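Local coordinates for protein fructose-bisphosphate aldolase class I (Thermoproteus tenax, PDB 1W8S) that belongs to the DeoC/LacD family of aldolases, enzymes built on a TIM barrel, and holds 1,6-di-O-phosphono-beta-D-fructofuranose in a pocket of that barrel, at residues E[140-145]-E[173-178]. The protein carries 2 engineered substitutions. Sequence-based numbering, arbitrary orientation.
Engineered in segment 140-145: E144 (natural residue Trp). With FBP (1,6-di-O-phosphono-beta-D-fructofuranose), chain O.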
loop_
_atom_site.group_PDB
_atom_site.type_symbol
_atom_site.label_atom_id
_atom_site.label_comp_id
_atom_site.label_asym_id
_atom_site.label_seq_id
_atom_site.Cartn_x
_atom_site.Cartn_y
_atom_site.Cartn_z
ATOM N N PRO E 140 -27.195 4.931 -7.006
ATOM C CA PRO E 140 -27.029 5.808 -5.842
ATOM C C PRO E 140 -26.107 5.231 -4.782
ATOM O O PRO E 140 -26.139 4.052 -4.558
ATOM C CB PRO E 140 -28.445 5.928 -5.289
ATOM C CG PRO E 140 -29.322 5.651 -6.462
ATOM C CD PRO E 140 -28.614 4.622 -7.259
ATOM N N LEU E 141 -25.285 6.088 -4.171
ATOM C CA LEU E 141 -24.393 5.739 -3.089
ATOM C C LEU E 141 -24.969 6.164 -1.763
ATOM O O LEU E 141 -25.256 7.350 -1.567
ATOM C CB LEU E 141 -23.058 6.440 -3.311
ATOM C CG LEU E 141 -22.012 6.340 -2.218
ATOM C CD1 LEU E 141 -21.586 4.907 -2.045
ATOM C CD2 LEU E 141 -20.849 7.292 -2.565
ATOM N N VAL E 142 -25.134 5.195 -0.867
ATOM C CA VAL E 142 -25.543 5.444 0.517
ATOM C C VAL E 142 -24.293 5.335 1.367
ATOM O O VAL E 142 -23.665 4.258 1.412
ATOM C CB VAL E 142 -26.602 4.428 1.021
ATOM C CG1 VAL E 142 -27.117 4.852 2.450
ATOM C CG2 VAL E 142 -27.712 4.269 0.031
ATOM N N VAL E 143 -23.897 6.440 1.994
ATOM C CA VAL E 143 -22.752 6.431 2.874
ATOM C C VAL E 143 -23.300 6.275 4.282
ATOM O O VAL E 143 -24.141 7.074 4.732
ATOM C CB VAL E 143 -21.942 7.709 2.792
ATOM C CG1 VAL E 143 -20.836 7.777 3.903
ATOM C CG2 VAL E 143 -21.376 7.902 1.374
ATOM N N GLU E 144 -22.791 5.257 4.950
ATOM C CA GLU E 144 -23.101 4.920 6.338
ATOM C C GLU E 144 -21.972 5.536 7.151
ATOM O O GLU E 144 -20.853 5.058 7.121
ATOM C CB GLU E 144 -23.205 3.382 6.451
ATOM C CG GLU E 144 -23.876 2.807 5.187
ATOM C CD GLU E 144 -23.946 1.281 5.070
ATOM O OE1 GLU E 144 -25.062 0.726 4.775
ATOM O OE2 GLU E 144 -22.861 0.641 5.186
ATOM N N SER E 145 -22.259 6.662 7.798
ATOM C CA SER E 145 -21.234 7.502 8.409
ATOM C C SER E 145 -21.301 7.371 9.914
ATOM O O SER E 145 -22.238 7.918 10.559
ATOM C CB SER E 145 -21.474 8.952 8.006
ATOM O OG SER E 145 -20.374 9.790 8.369
ATOM N N ALA E 173 -22.146 11.445 -0.908
ATOM C CA ALA E 173 -23.295 10.559 -0.637
ATOM C C ALA E 173 -24.507 11.077 -1.365
ATOM O O ALA E 173 -24.760 12.303 -1.407
ATOM C CB ALA E 173 -23.597 10.490 0.828
ATOM N N ASP E 174 -25.280 10.142 -1.896
ATOM C CA ASP E 174 -26.571 10.441 -2.497
ATOM C C ASP E 174 -27.699 10.263 -1.457
ATOM O O ASP E 174 -28.742 10.847 -1.591
ATOM C CB ASP E 174 -26.817 9.546 -3.710
ATOM C CG ASP E 174 -25.738 9.688 -4.756
ATOM O OD1 ASP E 174 -25.352 10.860 -5.049
ATOM O OD2 ASP E 174 -25.185 8.692 -5.303
ATOM N N ALA E 175 -27.466 9.395 -0.480
ATOM C CA ALA E 175 -28.259 9.272 0.738
ATOM C C ALA E 175 -27.292 8.872 1.836
ATOM O O ALA E 175 -26.163 8.405 1.560
ATOM C CB ALA E 175 -29.334 8.192 0.564
ATOM N N MET E 176 -27.726 8.957 3.085
ATOM C CA MET E 176 -26.833 8.575 4.175
ATOM C C MET E 176 -27.575 7.890 5.312
ATOM O O MET E 176 -28.791 8.069 5.482
ATOM C CB MET E 176 -26.066 9.797 4.707
ATOM C CG MET E 176 -26.923 10.802 5.495
ATOM S SD MET E 176 -25.967 12.251 6.064
ATOM C CE MET E 176 -25.869 13.137 4.526
ATOM N N LYS E 177 -26.814 7.146 6.102
ATOM C CA LYS E 177 -27.284 6.487 7.296
ATOM C C LYS E 177 -26.422 6.950 8.443
ATOM O O LYS E 177 -25.200 6.921 8.347
ATOM C CB LYS E 177 -27.172 4.979 7.134
ATOM C CG LYS E 177 -27.431 4.187 8.393
ATOM C CD LYS E 177 -27.727 2.679 8.096
ATOM C CE LYS E 177 -26.534 1.928 7.505
ATOM N NZ LYS E 177 -26.582 0.444 7.705
ATOM N N ILE E 178 -27.042 7.444 9.504
ATOM C CA ILE E 178 -26.326 7.934 10.682
ATOM C C ILE E 178 -27.080 7.521 11.948
ATOM O O ILE E 178 -28.248 7.150 11.875
ATOM C CB ILE E 178 -26.150 9.475 10.657
ATOM C CG1 ILE E 178 -27.507 10.183 10.737
ATOM C CG2 ILE E 178 -25.352 9.914 9.427
ATOM C CD1 ILE E 178 -27.407 11.668 10.759
HETATM P P1 FBP O . -29.600 -2.008 13.232
HETATM O O1P FBP O . -29.672 -3.408 13.703
HETATM O O2P FBP O . -30.969 -1.270 13.129
HETATM O O3P FBP O . -28.686 -1.120 14.083
HETATM O O1 FBP O . -29.008 -2.067 11.753
HETATM C C1 FBP O . -28.690 -0.887 11.047
HETATM C C2 FBP O . -27.165 -0.788 10.897
HETATM O O2 FBP O . -26.814 0.453 10.245
HETATM C C3 FBP O . -26.536 -1.956 10.126
HETATM O O3 FBP O . -26.662 -1.881 8.715
HETATM C C4 FBP O . -25.089 -1.868 10.609
HETATM O O4 FBP O . -24.340 -3.066 10.498
HETATM C C5 FBP O . -25.284 -1.516 12.077
HETATM O O5 FBP O . -26.513 -0.775 12.168
HETATM C C6 FBP O . -24.102 -0.706 12.596
HETATM O O6 FBP O . -24.366 -0.313 13.931
HETATM P P2 FBP O . -23.340 -0.680 15.129
HETATM O O4P FBP O . -24.190 -0.971 16.344
HETATM O O5P FBP O . -22.437 -1.836 14.695
HETATM O O6P FBP O . -22.522 0.559 15.535
HETATM O O HOH W 1 -23.994 -0.863 7.513
#
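V142, V143 and E144 pair with A175, M176 and K177 as neighbouring parallel strands of the barrel wall, buried, with the centre of the contact about 8 Å from the centre of the chain, and linked by the crossover helix 158-171. The ladder alternates as parallel pairing requires: V143 N donates to A175 O, K177 N to V143 O, and S145 N to K177 O, each at 3.0 Å. At the N-terminal ends of the strands the segments are tied differently. L141 O accepts from both D174 N and A175 N, while the carboxylate of D174 turns back to L141, its OD2 taking L141 N on the anti side at 2.8 Å in a nearly straight bond (171°). The other oxygen, OD1, forms a salt bridge with K67 of a neighbouring subunit.

Side chains segregate by face. V143 CG2 presses against A173 CB at a tight 3.5 Å on the face where M176 runs off toward helix 158-171. V142, A175, E144 and K177 share the barrel interior. There E144, an engineered residue, lies obliquely across the end of K177: its CG meets K177 CE at 3.6 Å, and OE1 forms a salt bridge with K177 NZ at 3.3 Å, its hydrogen bond weak. Its other oxygen, OE2, is hydrogen-bonded to T112 OG1 and weakly to a water that also accepts from NZ. K177 CG is anti to the backbone N (chi1 171°) and the chain bends at chi3 (66°); NZ at its end donates to FBP O2 at 2.6 Å. A beta-alpha-beta unit whose inward side chains reach a pocket beyond the strands' C-terminal ends is characteristic of the TIM barrel.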